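PDB 1KCD: endopolygalacturonase, which probably hydrolyses the alpha-1,4 linkages between galacturonic acid units of polygalacturonate, as a glycoside hydrolase of family 28. Local coordinates for residues 228-233 and 260-265; 172-177 and 196-201. One frame throughout, in Å; residues are numbered along the deposited sequence.

Contact 1. Residues 228-233 and 260-265; sequences KAQRTA and QSYPDD. With GTK (beta-D-galactofuranuronic acid), chain B; GTR (beta-D-galactopyranuronic acid), chain C.
The galacturonate-binding cleft of a parallel beta-helix is lined here by Lys228 and Tyr262, which lie side by side and point the same way. Lys228 CD packs obliquely against the ring of Tyr262, 3.5 Å from CE1. Lys228 CG lies between the backbone N and the carbonyl carbon (chi1 31°), and the extended chain beyond it carries NZ to within reach of both sugar carboxylates. Lys228 NZ donates to O6A of the galactofuranuronate at 2.7 Å and also to O6B of the galactopyranuronate. Tyr262 OH donates to that same O6B at 2.6 Å, and the oxygen lies near the ring plane, at the edge. Two donors thus grip one carboxylate oxygen. NZ also forms a salt bridge to Asp174, so three anionic groups surround the ammonium and would be expected to favour its charged form.

The backbones meet in a short parallel bridge between Gln230 and Tyr262. Arg231 N donates to Tyr262 O in the carbonyl plane at 2.9 Å, nearly straight at 168°. Tyr262 N makes a weak bond to Ala229 O. A cis peptide links Tyr262 to Pro263.

Farther out, Arg231 NH1 and NH2 both hold Asp264 OD2, which lies in the guanidinium plane 2.9 Å from NH2. NH2 uses the anti lone pair of that oxygen. The guanidinium and carboxylate planes are turned 47° apart. Ser261 O lies over one guanidinium face, and Gly267 O and Asn268 O take further N-H groups of Arg231.

Residues 228-230 end strand 226-230, next to strand 197-202, where Tyr262 touches Ser201. Residues 260-265 begin at the corner that ends strand 254-259, and Ala229 and Gln260 both pack on Phe275 of strand 275-280.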
loop_
_atom_site.group_PDB
_atom_site.type_symbol
_atom_site.label_atom_id
_atom_site.label_comp_id
_atom_site.label_asym_id
_atom_site.label_seq_id
_atom_site.Cartn_x
_atom_site.Cartn_y
_atom_site.Cartn_z
ATOM N N LYS A 228 4.638 4.282 -11.027
ATOM C CA LYS A 228 5.098 5.670 -11.060
ATOM C C LYS A 228 6.536 5.740 -10.635
ATOM O O LYS A 228 6.904 5.199 -9.601
ATOM C CB LYS A 228 4.244 6.541 -10.101
ATOM C CG LYS A 228 3.667 5.896 -8.831
ATOM C CD LYS A 228 2.968 6.936 -7.933
ATOM C CE LYS A 228 2.214 6.220 -6.779
ATOM N NZ LYS A 228 1.812 7.154 -5.751
ATOM N N ALA A 229 7.344 6.416 -11.437
ATOM C CA ALA A 229 8.717 6.662 -11.073
ATOM C C ALA A 229 8.978 8.147 -11.122
ATOM O O ALA A 229 8.552 8.849 -12.044
ATOM C CB ALA A 229 9.715 5.957 -12.004
ATOM N N GLN A 230 9.685 8.620 -10.071
ATOM C CA GLN A 230 10.067 10.025 -10.069
ATOM C C GLN A 230 10.895 10.351 -11.307
ATOM O O GLN A 230 11.841 9.625 -11.646
ATOM C CB GLN A 230 10.911 10.298 -8.797
ATOM C CG GLN A 230 10.040 10.135 -7.544
ATOM C CD GLN A 230 10.761 10.131 -6.223
ATOM O OE1 GLN A 230 11.856 10.697 -6.107
ATOM N NE2 GLN A 230 10.140 9.561 -5.191
ATOM N N ARG A 231 10.536 11.457 -11.976
ATOM C CA ARG A 231 11.285 11.851 -13.186
ATOM C C ARG A 231 12.748 11.913 -12.912
ATOM O O ARG A 231 13.539 11.601 -13.803
ATOM C CB ARG A 231 10.778 13.237 -13.586
ATOM C CG ARG A 231 11.482 13.772 -14.825
ATOM C CD ARG A 231 10.990 15.167 -15.141
ATOM N NE ARG A 231 9.663 15.190 -15.746
ATOM C CZ ARG A 231 8.576 15.700 -15.174
ATOM N NH1 ARG A 231 8.589 16.207 -13.941
ATOM N NH2 ARG A 231 7.391 15.709 -15.827
ATOM N N THR A 232 13.168 12.358 -11.711
ATOM C CA THR A 232 14.581 12.574 -11.433
ATOM C C THR A 232 15.313 11.343 -10.898
ATOM O O THR A 232 16.529 11.425 -10.696
ATOM C CB THR A 232 14.743 13.682 -10.397
ATOM O OG1 THR A 232 13.974 13.290 -9.236
ATOM C CG2 THR A 232 14.231 14.999 -10.938
ATOM N N ALA A 233 14.605 10.240 -10.713
ATOM C CA ALA A 233 15.270 9.073 -10.100
ATOM C C ALA A 233 16.333 8.439 -10.980
ATOM O O ALA A 233 16.173 8.276 -12.206
ATOM C CB ALA A 233 14.195 7.994 -9.778
ATOM N N GLN A 260 7.017 7.565 -16.026
ATOM C CA GLN A 260 8.303 7.969 -15.475
ATOM C C GLN A 260 8.391 9.479 -15.359
ATOM O O GLN A 260 9.498 10.052 -15.277
ATOM C CB GLN A 260 9.416 7.379 -16.322
ATOM C CG GLN A 260 9.522 5.869 -16.064
ATOM C CD GLN A 260 10.321 5.116 -17.108
ATOM O OE1 GLN A 260 10.377 5.511 -18.280
ATOM N NE2 GLN A 260 10.917 3.980 -16.733
ATOM N N SER A 261 7.241 10.141 -15.253
ATOM C CA SER A 261 7.181 11.607 -15.096
ATOM C C SER A 261 6.814 12.082 -13.703
ATOM O O SER A 261 6.604 13.279 -13.520
ATOM C CB SER A 261 6.100 12.150 -16.068
ATOM O OG SER A 261 6.493 11.855 -17.401
ATOM N N TYR A 262 6.687 11.177 -12.748
ATOM C CA TYR A 262 6.143 11.561 -11.458
ATOM C C TYR A 262 6.933 12.700 -10.879
ATOM O O TYR A 262 8.187 12.709 -10.904
ATOM C CB TYR A 262 6.177 10.320 -10.541
ATOM C CG TYR A 262 5.303 10.540 -9.307
ATOM C CD1 TYR A 262 3.912 10.273 -9.356
ATOM C CD2 TYR A 262 5.858 10.973 -8.127
ATOM C CE1 TYR A 262 3.103 10.454 -8.240
ATOM C CE2 TYR A 262 5.057 11.177 -6.981
ATOM C CZ TYR A 262 3.691 10.923 -7.067
ATOM O OH TYR A 262 2.924 11.124 -5.922
ATOM N N PRO A 263 6.319 13.698 -10.258
ATOM C CA PRO A 263 4.905 13.733 -9.858
ATOM C C PRO A 263 3.918 14.124 -10.929
ATOM O O PRO A 263 2.696 14.113 -10.706
ATOM C CB PRO A 263 4.961 14.816 -8.752
ATOM C CG PRO A 263 6.026 15.747 -9.208
ATOM C CD PRO A 263 7.125 14.851 -9.747
ATOM N N ASP A 264 4.314 14.438 -12.144
ATOM C CA ASP A 264 3.355 14.669 -13.225
ATOM C C ASP A 264 2.918 13.343 -13.792
ATOM O O ASP A 264 3.642 12.342 -13.668
ATOM C CB ASP A 264 4.030 15.458 -14.333
ATOM C CG ASP A 264 4.533 16.780 -13.818
ATOM O OD1 ASP A 264 3.671 17.488 -13.266
ATOM O OD2 ASP A 264 5.717 17.099 -13.890
ATOM N N ASP A 265 1.749 13.316 -14.405
ATOM C CA ASP A 265 1.315 12.040 -14.987
ATOM C C ASP A 265 2.087 11.782 -16.276
ATOM O O ASP A 265 2.543 10.658 -16.537
ATOM C CB ASP A 265 -0.201 12.154 -15.142
ATOM C CG ASP A 265 -1.039 12.110 -13.884
ATOM O OD1 ASP A 265 -0.718 11.467 -12.860
ATOM O OD2 ASP A 265 -2.147 12.713 -13.863
HETATM C C1 GTK B . 2.885 8.152 0.483
HETATM O O1 GTK B . 4.070 8.098 1.267
HETATM C C2 GTK B . 2.132 9.447 0.610
HETATM O O2 GTK B . 0.780 9.232 0.140
HETATM C C3 GTK B . 2.813 10.319 -0.469
HETATM O O3 GTK B . 3.765 11.142 0.190
HETATM C C4 GTK B . 3.580 9.322 -1.348
HETATM O O4 GTK B . 3.323 8.015 -0.856
HETATM C C5 GTK B . 3.362 9.462 -2.852
HETATM O O5 GTK B . 2.105 8.861 -3.119
HETATM C C6 GTK B . 4.363 8.863 -3.793
HETATM O O6B GTK B . 5.582 9.399 -3.724
HETATM O O6A GTK B . 4.129 7.939 -4.550
HETATM C C1 GTR C . -1.925 13.360 -4.361
HETATM C C2 GTR C . -1.170 13.517 -3.016
HETATM C C3 GTR C . 0.216 13.256 -3.261
HETATM C C4 GTR C . 0.490 11.773 -3.779
HETATM C C5 GTR C . -0.429 11.644 -5.014
HETATM C C6 GTR C . -0.387 10.217 -5.537
HETATM O O1 GTR C . -3.310 13.518 -4.134
HETATM O O2 GTR C . -1.346 14.901 -2.579
HETATM O O3 GTR C . 0.987 13.361 -2.003
HETATM O O4 GTR C . 0.121 10.802 -2.751
HETATM O O5 GTR C . -1.792 11.967 -4.685
HETATM O O6A GTR C . -1.366 9.443 -5.448
HETATM O O6B GTR C . 0.676 9.852 -6.063
HETATM O O HOH W 1 11.770 8.156 -14.075
HETATM O O HOH W 2 10.877 13.948 -9.980
#

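Contact 2. Residues 172-177 and 196-201; sequences QDDCIA and GISIGS. With GTK (beta-D-galactofuranuronic acid), chain B; GTR (beta-D-galactopyranuronic acid), chain C.
Strand residues 176-177 run parallel to 197-201 on successive coils of the beta-helix, after a loop at 172-174, and Ala177 is bridged to Ser198. Cys175 N donates to Gly196 O at 2.8 Å, and Ser198 N to Ile176 O at 2.9 Å. The backbone angles of Gly196 and Gly200 call for glycine: a side chain would collide with the preceding carbonyl O.

Ser198 OG donates to Asp174 OD1 at 2.7 Å from above the carboxylate plane, 59° out of it. Arg226 pairs with the same oxygen. On the face away from Ala177 and Ser198, Ile176 CG2 meets Ile197 CG2 at 3.7 Å. Cys175 is disulfide-bonded to Cys191.

With CG anti to the backbone N (chi1 -157°), the Asp173 carboxylate swings out to O4 of the galactopyranuronate, 2.7 Å from OD1, while OD2 accepts from Asp174 N at 2.6 Å. An asparagine here removes the charge and is likely to leave O4 without its anionic acceptor, or to set an NH2 against Asp174 N-H. Ser201 N and OG receive the galactofuranuronate carboxylate at O6A and O6B. Asp174 keeps to protein donors, consistent with a second-shell role in holding Arg226 and Lys228 in place.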
loop_
_atom_site.group_PDB
_atom_site.type_symbol
_atom_site.label_atom_id
_atom_site.label_comp_id
_atom_site.label_asym_id
_atom_site.label_seq_id
_atom_site.Cartn_x
_atom_site.Cartn_y
_atom_site.Cartn_z
ATOM N N GLN A 172 -7.939 7.433 1.063
ATOM C CA GLN A 172 -7.871 8.593 0.189
ATOM C C GLN A 172 -6.556 8.656 -0.567
ATOM O O GLN A 172 -6.270 9.696 -1.151
ATOM C CB GLN A 172 -8.103 9.908 0.961
ATOM C CG GLN A 172 -9.483 9.991 1.609
ATOM C CD GLN A 172 -9.578 9.216 2.918
ATOM O OE1 GLN A 172 -8.650 9.200 3.753
ATOM N NE2 GLN A 172 -10.683 8.539 3.158
ATOM N N ASP A 173 -5.746 7.593 -0.541
ATOM C CA ASP A 173 -4.509 7.628 -1.313
ATOM C C ASP A 173 -4.232 6.188 -1.753
ATOM O O ASP A 173 -5.189 5.373 -1.826
ATOM C CB ASP A 173 -3.323 8.213 -0.502
ATOM C CG ASP A 173 -2.232 8.769 -1.405
ATOM O OD1 ASP A 173 -2.167 10.010 -1.608
ATOM O OD2 ASP A 173 -1.441 7.989 -1.985
ATOM N N ASP A 174 -2.991 5.849 -2.095
ATOM C CA ASP A 174 -2.761 4.489 -2.622
ATOM C C ASP A 174 -3.327 3.429 -1.701
ATOM O O ASP A 174 -3.125 3.462 -0.484
ATOM C CB ASP A 174 -1.242 4.281 -2.804
ATOM C CG ASP A 174 -0.712 5.103 -3.953
ATOM O OD1 ASP A 174 -1.371 5.109 -5.032
ATOM O OD2 ASP A 174 0.393 5.689 -3.796
ATOM N N CYS A 175 -3.983 2.448 -2.287
ATOM C CA CYS A 175 -4.388 1.269 -1.535
ATOM C C CYS A 175 -3.159 0.554 -0.968
ATOM O O CYS A 175 -3.040 0.218 0.192
ATOM C CB CYS A 175 -5.243 0.406 -2.479
ATOM S SG CYS A 175 -5.953 -1.021 -1.597
ATOM N N ILE A 176 -2.206 0.326 -1.885
ATOM C CA ILE A 176 -0.850 -0.131 -1.589
ATOM C C ILE A 176 0.072 0.700 -2.460
ATOM O O ILE A 176 -0.286 1.028 -3.615
ATOM C CB ILE A 176 -0.644 -1.619 -1.871
ATOM C CG1 ILE A 176 0.788 -2.055 -1.562
ATOM C CG2 ILE A 176 -1.081 -2.006 -3.298
ATOM C CD1 ILE A 176 1.000 -3.564 -1.520
ATOM N N ALA A 177 1.251 1.041 -1.914
ATOM C CA ALA A 177 2.340 1.607 -2.672
ATOM C C ALA A 177 3.560 0.723 -2.421
ATOM O O ALA A 177 4.006 0.663 -1.238
ATOM C CB ALA A 177 2.613 3.047 -2.258
ATOM N N GLY A 196 -5.754 3.802 -5.885
ATOM C CA GLY A 196 -5.527 2.559 -6.649
ATOM C C GLY A 196 -4.317 1.779 -6.155
ATOM O O GLY A 196 -3.790 1.979 -5.056
ATOM N N ILE A 197 -3.874 0.831 -6.974
ATOM C CA ILE A 197 -2.807 -0.110 -6.604
ATOM C C ILE A 197 -1.546 0.335 -7.299
ATOM O O ILE A 197 -1.476 0.336 -8.526
ATOM C CB ILE A 197 -3.178 -1.528 -7.025
ATOM C CG1 ILE A 197 -4.446 -2.057 -6.277
ATOM C CG2 ILE A 197 -2.025 -2.510 -6.814
ATOM C CD1 ILE A 197 -4.954 -3.390 -6.840
ATOM N N SER A 198 -0.545 0.739 -6.502
ATOM C CA SER A 198 0.616 1.428 -7.074
ATOM C C SER A 198 1.930 0.674 -6.766
ATOM O O SER A 198 2.152 0.137 -5.678
ATOM C CB SER A 198 0.722 2.842 -6.488
ATOM O OG SER A 198 -0.325 3.641 -7.004
ATOM N N ILE A 199 2.812 0.797 -7.765
ATOM C CA ILE A 199 4.244 0.596 -7.551
ATOM C C ILE A 199 4.850 1.978 -7.626
ATOM O O ILE A 199 4.641 2.679 -8.633
ATOM C CB ILE A 199 4.845 -0.359 -8.587
ATOM C CG1 ILE A 199 4.299 -1.781 -8.388
ATOM C CG2 ILE A 199 6.369 -0.303 -8.550
ATOM C CD1 ILE A 199 4.637 -2.673 -9.580
ATOM N N GLY A 200 5.543 2.373 -6.577
ATOM C CA GLY A 200 6.193 3.684 -6.505
ATOM C C GLY A 200 5.424 4.664 -5.645
ATOM O O GLY A 200 4.440 4.271 -5.008
ATOM N N SER A 201 5.838 5.932 -5.652
ATOM C CA SER A 201 6.802 6.416 -6.637
ATOM C C SER A 201 8.194 5.862 -6.375
ATOM O O SER A 201 8.689 5.767 -5.247
ATOM C CB SER A 201 6.843 7.960 -6.618
ATOM O OG SER A 201 7.458 8.447 -5.434
HETATM C C1 GTK B . 2.885 8.152 0.483
HETATM O O1 GTK B . 4.070 8.098 1.267
HETATM C C2 GTK B . 2.132 9.447 0.610
HETATM O O2 GTK B . 0.780 9.232 0.140
HETATM C C3 GTK B . 2.813 10.319 -0.469
HETATM O O3 GTK B . 3.765 11.142 0.190
HETATM C C4 GTK B . 3.580 9.322 -1.348
HETATM O O4 GTK B . 3.323 8.015 -0.856
HETATM C C5 GTK B . 3.362 9.462 -2.852
HETATM O O5 GTK B . 2.105 8.861 -3.119
HETATM C C6 GTK B . 4.363 8.863 -3.793
HETATM O O6B GTK B . 5.582 9.399 -3.724
HETATM O O6A GTK B . 4.129 7.939 -4.550
HETATM C C1 GTR C . -1.925 13.360 -4.361
HETATM C C2 GTR C . -1.170 13.517 -3.016
HETATM C C3 GTR C . 0.216 13.256 -3.261
HETATM C C4 GTR C . 0.490 11.773 -3.779
HETATM C C5 GTR C . -0.429 11.644 -5.014
HETATM C C6 GTR C . -0.387 10.217 -5.537
HETATM O O1 GTR C . -3.310 13.518 -4.134
HETATM O O2 GTR C . -1.346 14.901 -2.579
HETATM O O3 GTR C . 0.987 13.361 -2.003
HETATM O O4 GTR C . 0.121 10.802 -2.751
HETATM O O5 GTR C . -1.792 11.967 -4.685
HETATM O O6A GTR C . -1.366 9.443 -5.448
HETATM O O6B GTR C . 0.676 9.852 -6.063
#

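How the contacts relate
Contact 2 closes before contact 1 opens, so the two come in series along the chain. Their centres are about 14 Å apart. Both reach the same parallel sheet, in which 176-179, 197-202, 226-230 and 254-259 are neighbouring strands of one face, each from a successive coil of the beta-helix. Contact 2 is buried near the centre of the chain, whereas contact 1 is only partly buried. The two meet directly through the salt bridge of Lys228 NZ and Asp174 OD2, 2.8 Å apart. Both touch the same two bound galacturonic acids. Four consecutive coils and their loops therefore contribute to one binding cleft.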